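PDB 3ZVK: toxin of toxin-antitoxin system from Rickettsia felis, which acts as the toxic ribonuclease of a type II toxin-antitoxin pair, cutting single-stranded RNA with magnesium as cofactor. Local coordinates for residues I107-I118 with P125-K134. The protein carries 1 engineered substitution. Sequence-based numbering, arbitrary orientation.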
ATOM      1  N   ILE A 107      28.071  -2.420  10.708  1.00 46.65           N
ATOM      2  CA  ILE A 107      28.792  -1.341  10.039  1.00 48.23           C
ATOM      3  C   ILE A 107      27.795  -0.298   9.526  1.00 53.55           C
ATOM      4  O   ILE A 107      27.961   0.891   9.800  1.00 54.73           O
ATOM      5  CB  ILE A 107      29.775  -1.863   8.933  1.00 52.05           C
ATOM      6  CG1 ILE A 107      30.937  -2.661   9.517  1.00 52.03           C
ATOM      7  CG2 ILE A 107      30.344  -0.704   8.094  1.00 53.47           C
ATOM      8  CD1 ILE A 107      31.657  -3.623   8.551  1.00 59.65           C
ATOM      9  N   ALA A 108      26.744  -0.745   8.816  1.00 50.50           N
ATOM     10  CA  ALA A 108      25.704   0.121   8.254  1.00 51.55           C
ATOM     11  C   ALA A 108      24.901   0.900   9.298  1.00 59.91           C
ATOM     12  O   ALA A 108      24.449   2.013   9.005  1.00 62.45           O
ATOM     13  CB  ALA A 108      24.775  -0.681   7.386  1.00 50.60           C
ATOM     14  N   GLU A 109      24.725   0.327  10.510  1.00 54.91           N
ATOM     15  CA  GLU A 109      24.005   0.975  11.615  1.00 54.16           C
ATOM     16  C   GLU A 109      24.949   1.795  12.527  1.00 58.34           C
ATOM     17  O   GLU A 109      24.488   2.476  13.443  1.00 56.93           O
ATOM     18  CB  GLU A 109      23.241  -0.083  12.457  1.00 53.43           C
ATOM     19  CG  GLU A 109      22.127  -0.845  11.742  1.00 60.18           C
ATOM     20  CD  GLU A 109      20.924  -0.098  11.200  1.00 70.07           C
ATOM     21  OE1 GLU A 109      20.748   1.089  11.543  1.00 58.94           O
ATOM     22  OE2 GLU A 109      20.137  -0.713  10.442  1.00 76.00           O
ATOM     23  N   ASN A 110      26.264   1.716  12.272  1.00 57.15           N
ATOM     24  CA  ASN A 110      27.335   2.339  13.063  1.00 58.48           C
ATOM     25  C   ASN A 110      27.250   1.851  14.514  1.00 60.35           C
ATOM     26  O   ASN A 110      27.315   2.621  15.458  1.00 61.35           O
ATOM     27  CB  ASN A 110      27.351   3.866  12.938  1.00 60.97           C
ATOM     28  CG  ASN A 110      28.755   4.375  12.973  1.00 95.14           C
ATOM     29  OD1 ASN A 110      29.420   4.391  14.022  1.00 91.54           O
ATOM     30  ND2 ASN A 110      29.278   4.690  11.791  1.00 92.79           N
ATOM     31  N   ALA A 111      27.073   0.548  14.658  1.00 53.90           N
ATOM     32  CA  ALA A 111      26.875  -0.147  15.912  1.00 51.10           C
ATOM     33  C   ALA A 111      28.120  -0.902  16.374  1.00 53.62           C
ATOM     34  O   ALA A 111      28.979  -1.242  15.565  1.00 53.76           O
ATOM     35  CB  ALA A 111      25.706  -1.130  15.749  1.00 48.84           C
ATOM     36  N   THR A 112      28.169  -1.222  17.669  1.00 49.37           N
ATOM     37  CA  THR A 112      29.201  -2.060  18.259  1.00 49.01           C
ATOM     38  C   THR A 112      28.671  -3.487  18.142  1.00 54.16           C
ATOM     39  O   THR A 112      27.542  -3.784  18.597  1.00 53.58           O
ATOM     40  CB  THR A 112      29.451  -1.696  19.713  1.00 55.95           C
ATOM     41  OG1 THR A 112      29.955  -0.361  19.793  1.00 63.19           O
ATOM     42  CG2 THR A 112      30.426  -2.637  20.379  1.00 53.05           C
ATOM     43  N   LEU A 113      29.465  -4.365  17.504  1.00 49.45           N
ATOM     44  CA  LEU A 113      29.072  -5.760  17.362  1.00 46.80           C
ATOM     45  C   LEU A 113      29.645  -6.547  18.519  1.00 48.81           C
ATOM     46  O   LEU A 113      30.854  -6.518  18.759  1.00 51.03           O
ATOM     47  CB  LEU A 113      29.500  -6.340  16.007  1.00 46.87           C
ATOM     48  CG  LEU A 113      29.060  -7.775  15.678  1.00 49.73           C
ATOM     49  CD1 LEU A 113      27.539  -7.944  15.684  1.00 46.57           C
ATOM     50  CD2 LEU A 113      29.573  -8.148  14.341  1.00 54.53           C
ATOM     51  N   VAL A 114      28.770  -7.242  19.238  1.00 42.56           N
ATOM     52  CA  VAL A 114      29.116  -8.003  20.422  1.00 42.17           C
ATOM     53  C   VAL A 114      29.394  -9.450  20.090  1.00 48.51           C
ATOM     54  O   VAL A 114      28.553 -10.134  19.517  1.00 46.01           O
ATOM     55  CB  VAL A 114      28.103  -7.831  21.561  1.00 44.81           C
ATOM     56  CG1 VAL A 114      28.615  -8.476  22.842  1.00 45.39           C
ATOM     57  CG2 VAL A 114      27.752  -6.355  21.791  1.00 44.30           C
ATOM     58  N   THR A 115      30.593  -9.906  20.481  1.00 49.86           N
ATOM     59  CA  THR A 115      31.105 -11.227  20.214  1.00 51.36           C
ATOM     60  C   THR A 115      31.483 -12.023  21.468  1.00 58.38           C
ATOM     61  O   THR A 115      31.573 -11.451  22.543  1.00 58.64           O
ATOM     62  CB  THR A 115      32.169 -11.165  19.109  1.00 60.64           C
ATOM     63  OG1 THR A 115      32.388 -12.496  18.631  1.00 63.24           O
ATOM     64  CG2 THR A 115      33.469 -10.507  19.568  1.00 55.20           C
ATOM     65  N   ASN A 116      31.680 -13.351  21.290  1.00 57.34           N
ATOM     66  CA  ASN A 116      31.993 -14.449  22.233  1.00 58.33           C
ATOM     67  C   ASN A 116      33.468 -14.933  22.102  1.00 68.47           C
ATOM     68  O   ASN A 116      33.972 -15.621  22.994  1.00 67.96           O
ATOM     69  CB  ASN A 116      31.113 -15.682  21.808  1.00 49.79           C
ATOM     70  CG  ASN A 116      30.205 -16.227  22.872  1.00 74.92           C
ATOM     71  OD1 ASN A 116      29.608 -15.504  23.646  1.00 83.68           O
ATOM     72  ND2 ASN A 116      29.996 -17.513  22.877  1.00 70.26           N
ATOM     73  N   ASN A 117      34.088 -14.695  20.922  1.00 69.65           N
ATOM     74  CA  ASN A 117      35.422 -15.159  20.540  1.00 73.53           C
ATOM     75  C   ASN A 117      36.033 -14.363  19.374  1.00 82.87           C
ATOM     76  O   ASN A 117      35.337 -13.628  18.663  1.00 81.76           O
ATOM     77  CB  ASN A 117      35.392 -16.671  20.177  1.00 76.67           C
ATOM     78  CG  ASN A 117      34.252 -17.098  19.277  1.00 95.15           C
ATOM     79  OD1 ASN A 117      34.063 -16.581  18.167  1.00 91.47           O
ATOM     80  ND2 ASN A 117      33.462 -18.058  19.742  1.00 84.88           N
ATOM     81  N   ILE A 118      37.344 -14.566  19.163  1.00 84.63           N
ATOM     82  CA  ILE A 118      38.141 -13.926  18.109  1.00 86.55           C
ATOM     83  C   ILE A 118      37.894 -14.524  16.707  1.00 89.25           C
ATOM     84  O   ILE A 118      38.135 -13.850  15.698  1.00 89.71           O
ATOM     85  CB  ILE A 118      39.648 -13.857  18.489  1.00 92.15           C
ATOM     86  CG1 ILE A 118      40.230 -15.259  18.830  1.00 93.23           C
ATOM     87  CG2 ILE A 118      39.861 -12.864  19.634  1.00 93.38           C
ATOM     88  CD1 ILE A 118      41.746 -15.448  18.501  1.00103.35           C
ATOM     89  N   PRO A 125      37.552  -4.854   8.566  1.00 97.87           N
ATOM     90  CA  PRO A 125      37.766  -3.401   8.632  1.00 98.94           C
ATOM     91  C   PRO A 125      36.493  -2.594   8.857  1.00 97.64           C
ATOM     92  O   PRO A 125      35.408  -3.009   8.440  1.00 94.65           O
ATOM     93  CB  PRO A 125      38.406  -3.079   7.272  1.00103.55           C
ATOM     94  CG  PRO A 125      38.829  -4.417   6.706  1.00108.07           C
ATOM     95  CD  PRO A 125      37.789  -5.349   7.197  1.00100.30           C
ATOM     96  N   ASN A 126      36.652  -1.420   9.508  1.00 92.83           N
ATOM     97  CA  ASN A 126      35.584  -0.461   9.842  1.00 90.42           C
ATOM     98  C   ASN A 126      34.519  -0.998  10.829  1.00 84.44           C
ATOM     99  O   ASN A 126      33.480  -0.352  11.017  1.00 82.35           O
ATOM    100  CB  ASN A 126      34.925   0.164   8.583  1.00 96.59           C
ATOM    101  CG  ASN A 126      35.833   0.402   7.395  1.00133.77           C
ATOM    102  OD1 ASN A 126      36.853   1.110   7.461  1.00133.02           O
ATOM    103  ND2 ASN A 126      35.438  -0.165   6.269  1.00127.07           N
ATOM    104  N   LEU A 127      34.791  -2.144  11.484  1.00 74.76           N
ATOM    105  CA  LEU A 127      33.861  -2.748  12.427  1.00 69.90           C
ATOM    106  C   LEU A 127      34.274  -2.557  13.877  1.00 70.95           C
ATOM    107  O   LEU A 127      35.369  -2.949  14.268  1.00 70.58           O
ATOM    108  CB  LEU A 127      33.624  -4.239  12.084  1.00 68.15           C
ATOM    109  CG  LEU A 127      32.642  -5.023  12.950  1.00 70.33           C
ATOM    110  CD1 LEU A 127      31.233  -4.823  12.511  1.00 68.90           C
ATOM    111  CD2 LEU A 127      32.897  -6.474  12.862  1.00 72.74           C
ATOM    112  N   ILE A 128      33.386  -1.940  14.673  1.00 66.72           N
ATOM    113  CA  ILE A 128      33.574  -1.769  16.116  1.00 65.95           C
ATOM    114  C   ILE A 128      33.079  -3.075  16.789  1.00 65.64           C
ATOM    115  O   ILE A 128      31.953  -3.527  16.550  1.00 61.65           O
ATOM    116  CB  ILE A 128      32.884  -0.513  16.714  1.00 69.36           C
ATOM    117  CG1 ILE A 128      32.905   0.713  15.744  1.00 72.22           C
ATOM    118  CG2 ILE A 128      33.490  -0.187  18.094  1.00 69.93           C
ATOM    119  CD1 ILE A 128      31.623   1.685  15.823  1.00 79.93           C
ATOM    120  N   LEU A 129      33.958  -3.688  17.584  1.00 62.57           N
ATOM    121  CA  LEU A 129      33.710  -4.960  18.270  1.00 60.57           C
ATOM    122  C   LEU A 129      33.897  -4.839  19.764  1.00 62.83           C
ATOM    123  O   LEU A 129      34.661  -3.992  20.236  1.00 65.51           O
ATOM    124  CB  LEU A 129      34.670  -6.044  17.744  1.00 61.07           C
ATOM    125  CG  LEU A 129      34.115  -7.451  17.383  1.00 64.78           C
ATOM    126  CD1 LEU A 129      33.183  -7.433  16.163  1.00 62.20           C
ATOM    127  CD2 LEU A 129      35.260  -8.400  17.091  1.00 71.05           C
ATOM    128  N   GLU A 130      33.202  -5.714  20.500  1.00 53.71           N
ATOM    129  CA  GLU A 130      33.272  -5.822  21.947  1.00 51.80           C
ATOM    130  C   GLU A 130      33.090  -7.302  22.250  1.00 54.36           C
ATOM    131  O   GLU A 130      32.132  -7.921  21.807  1.00 50.83           O
ATOM    132  CB  GLU A 130      32.228  -4.942  22.661  1.00 51.40           C
ATOM    133  CG  GLU A 130      32.513  -4.773  24.136  1.00 52.04           C
ATOM    134  CD  GLU A 130      31.642  -3.760  24.848  1.00 66.10           C
ATOM    135  OE1 GLU A 130      31.898  -2.536  24.745  1.00 63.79           O
ATOM    136  OE2 GLU A 130      30.774  -4.214  25.620  1.00 59.70           O
ATOM    137  N   ASN A 131      34.074  -7.883  22.916  1.00 54.45           N
ATOM    138  CA  ASN A 131      34.115  -9.291  23.268  1.00 54.46           C
ATOM    139  C   ASN A 131      33.691  -9.504  24.716  1.00 57.57           C
ATOM    140  O   ASN A 131      34.295  -8.912  25.629  1.00 59.28           O
ATOM    141  CB  ASN A 131      35.539  -9.844  23.038  1.00 56.90           C
ATOM    142  CG  ASN A 131      35.645 -11.352  23.007  1.00 80.89           C
ATOM    143  OD1 ASN A 131      35.352 -12.054  23.986  1.00 73.72           O
ATOM    144  ND2 ASN A 131      36.162 -11.874  21.904  1.00 75.42           N
ATOM    145  N   TRP A 132      32.663 -10.356  24.927  1.00 51.04           N
ATOM    146  CA  TRP A 132      32.227 -10.729  26.259  1.00 50.97           C
ATOM    147  C   TRP A 132      32.724 -12.146  26.471  1.00 60.79           C
ATOM    148  O   TRP A 132      32.276 -13.062  25.805  1.00 61.50           O
ATOM    149  CB  TRP A 132      30.713 -10.589  26.445  1.00 46.80           C
ATOM    150  CG  TRP A 132      30.146  -9.197  26.340  1.00 46.66           C
ATOM    151  CD1 TRP A 132      30.836  -8.033  26.178  1.00 50.41           C
ATOM    152  CD2 TRP A 132      28.756  -8.841  26.339  1.00 44.91           C
ATOM    153  NE1 TRP A 132      29.965  -6.974  26.079  1.00 48.52           N
ATOM    154  CE2 TRP A 132      28.681  -7.440  26.186  1.00 48.34           C
ATOM    155  CE3 TRP A 132      27.561  -9.582  26.399  1.00 44.85           C
ATOM    156  CZ2 TRP A 132      27.465  -6.762  26.116  1.00 46.66           C
ATOM    157  CZ3 TRP A 132      26.352  -8.902  26.387  1.00 45.30           C
ATOM    158  CH2 TRP A 132      26.310  -7.512  26.211  1.00 46.49           C
ATOM    159  N   ASP A 133      33.726 -12.322  27.317  1.00 62.88           N
ATOM    160  CA  ASP A 133      34.305 -13.640  27.548  1.00 64.75           C
ATOM    161  C   ASP A 133      33.296 -14.586  28.194  1.00 68.32           C
ATOM    162  O   ASP A 133      32.524 -14.167  29.051  1.00 67.12           O
ATOM    163  CB  ASP A 133      35.593 -13.521  28.385  1.00 69.27           C
ATOM    164  CG  ASP A 133      36.689 -12.667  27.753  1.00 89.04           C
ATOM    165  OD1 ASP A 133      36.394 -11.522  27.335  1.00 93.69           O
ATOM    166  OD2 ASP A 133      37.851 -13.127  27.718  1.00 95.26           O
ATOM    167  N   LYS A 134      33.274 -15.849  27.737  1.00 66.17           N
ATOM    168  CA  LYS A 134      32.379 -16.903  28.250  1.00 81.37           C
ATOM    169  C   LYS A 134      32.789 -17.300  29.682  1.00104.10           C
ATOM    170  O   LYS A 134      31.953 -17.756  30.464  1.00 63.96           O
ATOM    171  CB  LYS A 134      32.400 -18.143  27.335  1.00 82.21           C
ATOM    172  CG  LYS A 134      32.073 -17.873  25.860  1.00 85.87           C
ATOM    173  CD  LYS A 134      31.976 -19.170  25.059  1.00 83.58           C
ATOM    174  CE  LYS A 134      32.682 -19.077  23.735  1.00 81.92           C
ATOM    175  NZ  LYS A 134      33.944 -19.851  23.729  1.00 81.82           N
TER
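Ile107, in the last turn of helix 97-109, meets Leu127 just ahead of strand 128-131: Ile107 CG1 lies 3.7 Å from Leu127 CD1, the two branched chains crossing at about a right angle. Leu127 also reaches Leu113 with its other methyl, CD2, so one leucine joins helix to sheet. At Ile128 the backbone takes over; Ile128 O accepts Leu113 N at 2.8 Å, while CD1 extends beside Asn110, where positive phi in a Schellman motif ends the helix. Leu129 stands alongside Leu113, both pointing the same way, with Leu129 CD2 3.7 Å from Thr115 CG2; Phe121 joins them on this face. The side chain of Glu130 is on the opposite face, with those of Thr112 and Val114. Its N and O bond Leu113 O and Thr115 N, and its CB packs on Thr112 CG2. Asn131 brings ND2 to 3.6 Å from Asn117 C, its amide leaning over the polar loop after strand 112-115. Trp132 N bonds Thr115 O, whose hydroxyl bonds Glu120. The extended Glu130 chain (CG opposite the backbone N, chi1 -165°) carries OE2 to 2.9 Å from Trp132 NE1; this bond uses the anti lone pair, lies in the indole plane and is almost straight at 177°, which should restrain the ring's rotation. Val114 CG1 lies over one face, 3.6 Å from the five-membered ring's centroid, a CH-pi contact; Leu25 and Leu28 of helix 19-29 also touch the indole. Lys134 finally lays its aliphatic CD and CE along Asn116, whose OD1 is held by Tyr21. Strand 112-115 also bonds strand 2-5, and Leu113 packs near engineered Gly6, a predicted magnesium site. Amide bonds thus set the register of strand 128-131, outermost within the chain's parallel PIN-domain sheet, while apolar and aromatic packing settles each face.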